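Local coordinates for serine hydrolase CCSP0084 (Cycloclasticus sp. P1, PDB 4I3F), which probably hydrolyses a carbon-carbon bond of meta-cleavage products and also ester bonds, as a serine hydrolase of the alpha/beta hydrolase fold from a bacterium that degrades polyaromatic hydrocarbons, at residues S97-I100 with D101-V104; F229-S232 with D233-N237; T293-F296 with F297-M300. All coordinates share one frame; numbering follows the deposited sequence.

Interaction 1 of 3, residues S97-I100 with D101-V104; sequences SHWI and DIWV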
# COMPACT_ATOMS: atom_id res chain seq x y z
N SER A 97 3.48 -12.64 -9.52
CA SER A 97 2.91 -12.05 -10.74
C SER A 97 1.40 -12.30 -10.82
O SER A 97 0.63 -11.43 -11.26
CB SER A 97 3.63 -12.54 -12.00
OG SER A 97 3.33 -13.89 -12.27
N HIS A 98 0.97 -13.47 -10.38
CA HIS A 98 -0.44 -13.83 -10.40
C HIS A 98 -1.26 -13.07 -9.37
O HIS A 98 -2.44 -12.79 -9.58
CB HIS A 98 -0.59 -15.33 -10.24
CG HIS A 98 0.29 -16.09 -11.19
ND1 HIS A 98 0.15 -15.98 -12.55
CD2 HIS A 98 1.34 -16.91 -10.97
CE1 HIS A 98 1.07 -16.72 -13.14
NE2 HIS A 98 1.80 -17.30 -12.20
N TRP A 99 -0.63 -12.73 -8.25
CA TRP A 99 -1.31 -11.93 -7.24
C TRP A 99 -1.45 -10.49 -7.73
O TRP A 99 -2.48 -9.87 -7.50
CB TRP A 99 -0.61 -12.02 -5.89
CG TRP A 99 -1.00 -13.25 -5.14
CD1 TRP A 99 -0.35 -14.45 -5.14
CD2 TRP A 99 -2.16 -13.41 -4.31
NE1 TRP A 99 -1.03 -15.35 -4.36
CE2 TRP A 99 -2.13 -14.73 -3.83
CE3 TRP A 99 -3.20 -12.57 -3.92
CZ2 TRP A 99 -3.12 -15.23 -2.97
CZ3 TRP A 99 -4.18 -13.07 -3.07
CH2 TRP A 99 -4.13 -14.39 -2.60
N ILE A 100 -0.44 -9.98 -8.42
CA ILE A 100 -0.55 -8.64 -9.00
C ILE A 100 -1.75 -8.56 -9.96
O ILE A 100 -2.50 -7.59 -9.93
CB ILE A 100 0.75 -8.20 -9.70
CG1 ILE A 100 1.84 -7.94 -8.67
CG2 ILE A 100 0.52 -6.93 -10.52
CD1 ILE A 100 3.27 -8.00 -9.23
N ASP A 101 -1.94 -9.59 -10.78
CA ASP A 101 -3.10 -9.65 -11.68
C ASP A 101 -4.41 -9.56 -10.89
O ASP A 101 -5.31 -8.79 -11.24
CB ASP A 101 -3.07 -10.93 -12.51
CG ASP A 101 -1.96 -10.94 -13.56
OD1 ASP A 101 -1.45 -9.85 -13.91
OD2 ASP A 101 -1.62 -12.04 -14.04
N ILE A 102 -4.49 -10.34 -9.81
CA ILE A 102 -5.64 -10.31 -8.91
C ILE A 102 -5.83 -8.95 -8.23
O ILE A 102 -6.97 -8.46 -8.13
CB ILE A 102 -5.50 -11.42 -7.82
CG1 ILE A 102 -5.86 -12.78 -8.40
CG2 ILE A 102 -6.39 -11.10 -6.62
CD1 ILE A 102 -5.47 -13.96 -7.52
N TRP A 103 -4.75 -8.35 -7.75
CA TRP A 103 -4.82 -7.06 -7.04
C TRP A 103 -5.29 -5.93 -7.96
O TRP A 103 -6.09 -5.08 -7.55
CB TRP A 103 -3.46 -6.74 -6.41
CG TRP A 103 -3.10 -7.68 -5.28
CD1 TRP A 103 -3.97 -8.31 -4.44
CD2 TRP A 103 -1.79 -8.11 -4.89
NE1 TRP A 103 -3.28 -9.08 -3.53
CE2 TRP A 103 -1.94 -8.98 -3.80
CE3 TRP A 103 -0.49 -7.83 -5.36
CZ2 TRP A 103 -0.85 -9.59 -3.16
CZ3 TRP A 103 0.59 -8.44 -4.73
CH2 TRP A 103 0.40 -9.31 -3.65
N VAL A 104 -4.80 -5.93 -9.20
CA VAL A 104 -5.23 -4.95 -10.20
C VAL A 104 -6.73 -5.13 -10.48
O VAL A 104 -7.49 -4.17 -10.38
CB VAL A 104 -4.38 -5.03 -11.49
CG1 VAL A 104 -4.99 -4.20 -12.62
CG2 VAL A 104 -2.94 -4.57 -11.20
O HOH W 1 1.09 -13.04 -14.33
O HOH W 2 -2.36 -14.52 -13.52

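Interaction 2 of 3, residues F229-S232 with D233-N237; sequences FVLS and DDELN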
# COMPACT_ATOMS: atom_id res chain seq x y z
N PHE A 229 7.10 -6.93 -9.65
CA PHE A 229 6.46 -5.61 -9.62
C PHE A 229 7.06 -4.61 -10.61
O PHE A 229 6.47 -3.56 -10.87
CB PHE A 229 6.55 -5.01 -8.21
CG PHE A 229 5.50 -5.50 -7.26
CD1 PHE A 229 5.82 -6.45 -6.30
CD2 PHE A 229 4.20 -5.00 -7.32
CE1 PHE A 229 4.86 -6.89 -5.41
CE2 PHE A 229 3.23 -5.45 -6.43
CZ PHE A 229 3.57 -6.39 -5.48
N VAL A 230 8.23 -4.93 -11.15
CA VAL A 230 8.97 -3.95 -11.95
C VAL A 230 8.36 -3.75 -13.33
O VAL A 230 8.22 -4.70 -14.09
CB VAL A 230 10.45 -4.36 -12.10
CG1 VAL A 230 11.20 -3.38 -13.00
CG2 VAL A 230 11.12 -4.43 -10.74
N LEU A 231 7.99 -2.51 -13.65
CA LEU A 231 7.51 -2.20 -14.99
C LEU A 231 8.70 -1.80 -15.84
O LEU A 231 9.71 -1.34 -15.30
CB LEU A 231 6.50 -1.06 -14.95
CG LEU A 231 5.14 -1.39 -14.34
CD1 LEU A 231 4.35 -0.12 -14.09
CD2 LEU A 231 4.36 -2.34 -15.25
N SER A 232 8.57 -1.99 -17.15
CA SER A 232 9.63 -1.64 -18.10
C SER A 232 9.74 -0.12 -18.22
O SER A 232 8.84 0.60 -17.80
CB SER A 232 9.34 -2.24 -19.47
OG SER A 232 8.24 -1.60 -20.09
N ASP A 233 10.84 0.37 -18.78
CA ASP A 233 11.00 1.81 -18.93
C ASP A 233 9.89 2.39 -19.81
O ASP A 233 9.34 3.44 -19.49
CB ASP A 233 12.37 2.17 -19.50
CG ASP A 233 13.50 1.90 -18.53
OD1 ASP A 233 13.22 1.61 -17.36
OD2 ASP A 233 14.68 1.99 -18.95
N ASP A 234 9.55 1.68 -20.89
CA ASP A 234 8.50 2.14 -21.79
C ASP A 234 7.17 2.27 -21.04
O ASP A 234 6.48 3.28 -21.19
CB ASP A 234 8.35 1.21 -23.00
CG ASP A 234 9.46 1.41 -24.02
OD1 ASP A 234 10.16 2.44 -23.96
OD2 ASP A 234 9.62 0.53 -24.90
N GLU A 235 6.83 1.26 -20.25
CA GLU A 235 5.61 1.30 -19.43
C GLU A 235 5.61 2.49 -18.48
O GLU A 235 4.62 3.23 -18.40
CB GLU A 235 5.45 -0.01 -18.64
CG GLU A 235 5.01 -1.18 -19.52
CD GLU A 235 5.03 -2.51 -18.79
OE1 GLU A 235 5.93 -2.72 -17.96
OE2 GLU A 235 4.14 -3.35 -19.07
N LEU A 236 6.71 2.68 -17.77
CA LEU A 236 6.82 3.80 -16.84
C LEU A 236 6.77 5.14 -17.57
O LEU A 236 6.13 6.07 -17.09
CB LEU A 236 8.10 3.69 -16.01
CG LEU A 236 8.15 2.55 -15.00
CD1 LEU A 236 9.57 2.37 -14.46
CD2 LEU A 236 7.18 2.82 -13.87
N ASN A 237 7.46 5.23 -18.71
CA ASN A 237 7.49 6.46 -19.49
C ASN A 237 6.09 6.86 -19.95
O ASN A 237 5.81 8.03 -20.18
CB ASN A 237 8.35 6.32 -20.76
CG ASN A 237 9.85 6.19 -20.48
OD1 ASN A 237 10.60 5.81 -21.38
ND2 ASN A 237 10.28 6.49 -19.26
O HOH W 3 12.17 -0.13 -15.66

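Interaction 3 of 3, residues T293-F296 with F297-M300; sequences TKLF and FDGM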
# COMPACT_ATOMS: atom_id res chain seq x y z
N THR A 293 -0.20 15.04 1.11
CA THR A 293 -1.09 14.24 0.26
C THR A 293 -2.35 15.01 -0.11
O THR A 293 -2.72 15.08 -1.29
CB THR A 293 -1.43 12.92 0.96
OG1 THR A 293 -0.23 12.16 1.13
CG2 THR A 293 -2.45 12.10 0.16
N LYS A 294 -3.01 15.60 0.89
CA LYS A 294 -4.22 16.37 0.65
C LYS A 294 -3.97 17.55 -0.27
O LYS A 294 -4.70 17.76 -1.24
CB LYS A 294 -4.83 16.85 1.97
CG LYS A 294 -6.12 17.64 1.76
CD LYS A 294 -6.52 18.42 3.01
CE LYS A 294 -7.80 19.22 2.79
NZ LYS A 294 -7.58 20.51 2.08
N LEU A 295 -2.94 18.33 0.05
CA LEU A 295 -2.63 19.52 -0.75
C LEU A 295 -2.25 19.14 -2.17
O LEU A 295 -2.52 19.90 -3.10
CB LEU A 295 -1.53 20.34 -0.08
CG LEU A 295 -1.88 20.91 1.29
CD1 LEU A 295 -0.63 21.39 1.99
CD2 LEU A 295 -2.92 22.01 1.20
N PHE A 296 -1.63 17.98 -2.36
CA PHE A 296 -1.32 17.52 -3.71
C PHE A 296 -2.62 17.26 -4.48
O PHE A 296 -2.79 17.75 -5.60
CB PHE A 296 -0.43 16.28 -3.69
CG PHE A 296 -0.13 15.72 -5.05
CD1 PHE A 296 0.68 16.41 -5.94
CD2 PHE A 296 -0.69 14.53 -5.46
CE1 PHE A 296 0.94 15.91 -7.21
CE2 PHE A 296 -0.44 14.02 -6.73
CZ PHE A 296 0.37 14.70 -7.61
N PHE A 297 -3.54 16.51 -3.89
CA PHE A 297 -4.81 16.25 -4.55
C PHE A 297 -5.62 17.54 -4.72
O PHE A 297 -6.40 17.67 -5.68
CB PHE A 297 -5.62 15.18 -3.79
CG PHE A 297 -5.05 13.78 -3.89
CD1 PHE A 297 -4.54 13.30 -5.09
CD2 PHE A 297 -5.03 12.95 -2.78
CE1 PHE A 297 -4.01 12.01 -5.18
CE2 PHE A 297 -4.51 11.66 -2.86
CZ PHE A 297 -4.01 11.19 -4.06
N ASP A 298 -5.44 18.49 -3.81
CA ASP A 298 -6.13 19.77 -3.89
C ASP A 298 -5.65 20.59 -5.08
O ASP A 298 -6.37 21.47 -5.56
CB ASP A 298 -5.93 20.61 -2.62
CG ASP A 298 -6.75 20.11 -1.43
OD1 ASP A 298 -7.61 19.22 -1.58
OD2 ASP A 298 -6.53 20.65 -0.32
N GLY A 299 -4.44 20.34 -5.55
CA GLY A 299 -3.89 21.07 -6.69
C GLY A 299 -2.87 22.12 -6.28
O GLY A 299 -2.47 22.94 -7.10
N MET A 300 -2.45 22.11 -5.02
CA MET A 300 -1.54 23.14 -4.55
C MET A 300 -0.17 23.07 -5.22
O MET A 300 0.54 24.08 -5.29
CB MET A 300 -1.35 23.06 -3.04
CG MET A 300 -2.62 23.28 -2.21
SD MET A 300 -3.27 24.96 -2.31
CE MET A 300 -1.78 25.92 -2.61

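Interaction 1 of 3, residues S97-I100 with D101-V104
Trp99 and Trp103 sit one turn apart on helix 96-113 of the alpha/beta hydrolase fold, and their indoles lean on each other at a slant. The six-membered ring of Trp99 and the five-membered ring of Trp103 have planes 41° apart and centroids separated by 5.6 Å. The closer fit is a CH-pi contact: Trp99 CB stands over the face of the six-membered ring of Trp103, 3.7 Å from its centroid. Trp103 CG lies beside its own backbone N (chi1 -68°), which folds the indole back over the preceding turn, and there Trp99 O lies over one ring face. The same oxygen accepts a short helical bond from Trp103 N at 2.7 Å, so it is held by an N-H while the indole covers it. Both indole nitrogens are satisfied by backbone oxygens outside the helix, Trp99 NE1 by Pro93 O and Trp103 NE1 by Ala82 O, which should hold the two rings in their rotation. Ile100 slants across Trp103, its CG1 meeting CE3 of that ring at 4.0 Å; Ile102 CD1 lies over a face of the Trp99 ring. Met217 of helix 208-217 touches both tryptophans, and helix 222-229 packs against the Ile100 side. The outer side is wet: Asp101 makes a salt bridge through OD1 to Arg137 and turns OD2 to two waters. One of them bridges to Ser97 OG; the other, donating to Asp101 OD2 at 2.6 Å, lies in the plane of the His98 ring, 3.1 Å from His98 ND1.

Interaction 2 of 3, residues F229-S232 with D233-N237
Leu231 and Leu236 close the buried side of this turn, crossing obliquely with Leu231 CB 4.0 Å from Leu236 CG. Leu231 also meets Glu235 at about a right angle, and its CD2 lies 3.2 Å from Glu235 OE1, a tight fit of methyl against carboxylate. Around the two leucines the packing is continued by Leu132 and His133 of helix 126-137, which touch Leu231, and by Tyr261 and Leu262 of helix 257-265, which touch Leu236. Ser232, by contrast, lies at the surface, where it is the N-cap of helix 233-237 and forms a capping box with Glu235. Ser232 OG sits between its own backbone N and carbonyl carbon (chi1 71°), a position from which it accepts from Glu235 N at 3.2 Å. In return, the extended side chain of Glu235 reaches back, and its OE1 takes the Ser232 N-H at 2.9 Å on the anti lone pair, with an angle of 165° at the hydrogen. Ser232 O receives Leu236 N at 3.0 Å, the first turn's helical bond. Looser still is the solvent side at Asp233. There its CB is directed away from the loop, and a water spans the distance, donating both to Leu231 O and to Asp233 OD1, the latter at 2.6 Å. That same OD1 forms a salt bridge with Arg265.

Interaction 3 of 3, residues T293-F296 with F297-M300
Helix 286-298 ends in a Schellman motif: Met300 N donates to Leu295 O at 2.9 Å and Gly299 N to Phe296 O at 3.1 Å, and Gly299 leaves the helix at phi 104°, where a CB would jam against the preceding carbonyl oxygen. Leu295 and Met300 bracket this turn, CD2 of the leucine resting 3.7 Å from CG of the methionine. Lys294 CG is anti to the backbone N (chi1 -179°), and a bend at the last torsion brings NZ onto the syn lone pair of Asp298 OD2, a salt bridge of 2.6 Å. Were this lysine an alanine, Asp298 OD2 would probably lose its charged mate. The inner face is aromatic. Thr293 and Phe297 lie side by side, CG2 touching CE2 at 3.7 Å, and the rings of Phe296 and Phe297 are inclined at 51°. Phe297 also stacks on His120, and both phenylalanines reach Lys144 and Val146 of strand 142-148. Since Tyr74 OH bonds to Asp298 OD1, the carboxylate is gripped at both oxygens, which should fix its rotation and probably favours its charged form.

In the fold
Along the chain the three contacts come in series, on helix 96-113, at the start of helix 233-237 and at the end of helix 286-298. Interactions 1 and 2 have centres 16 Å apart and meet directly: the Phe229 ring, at the start of segment 229-232, packs through CE2 on Ile100 CG1 and through CZ on Trp103 CZ3. Helix 126-137, which starts within the probable nucleophile elbow, touches side chains of both. Interaction 3 stands apart, its nearest atoms about 17 Å from interaction 1 and about 14 Å from interaction 2, and it packs on strand 142-148 of the central sheet. Helices from distant parts of the sequence thus pack around one alpha/beta hydrolase core.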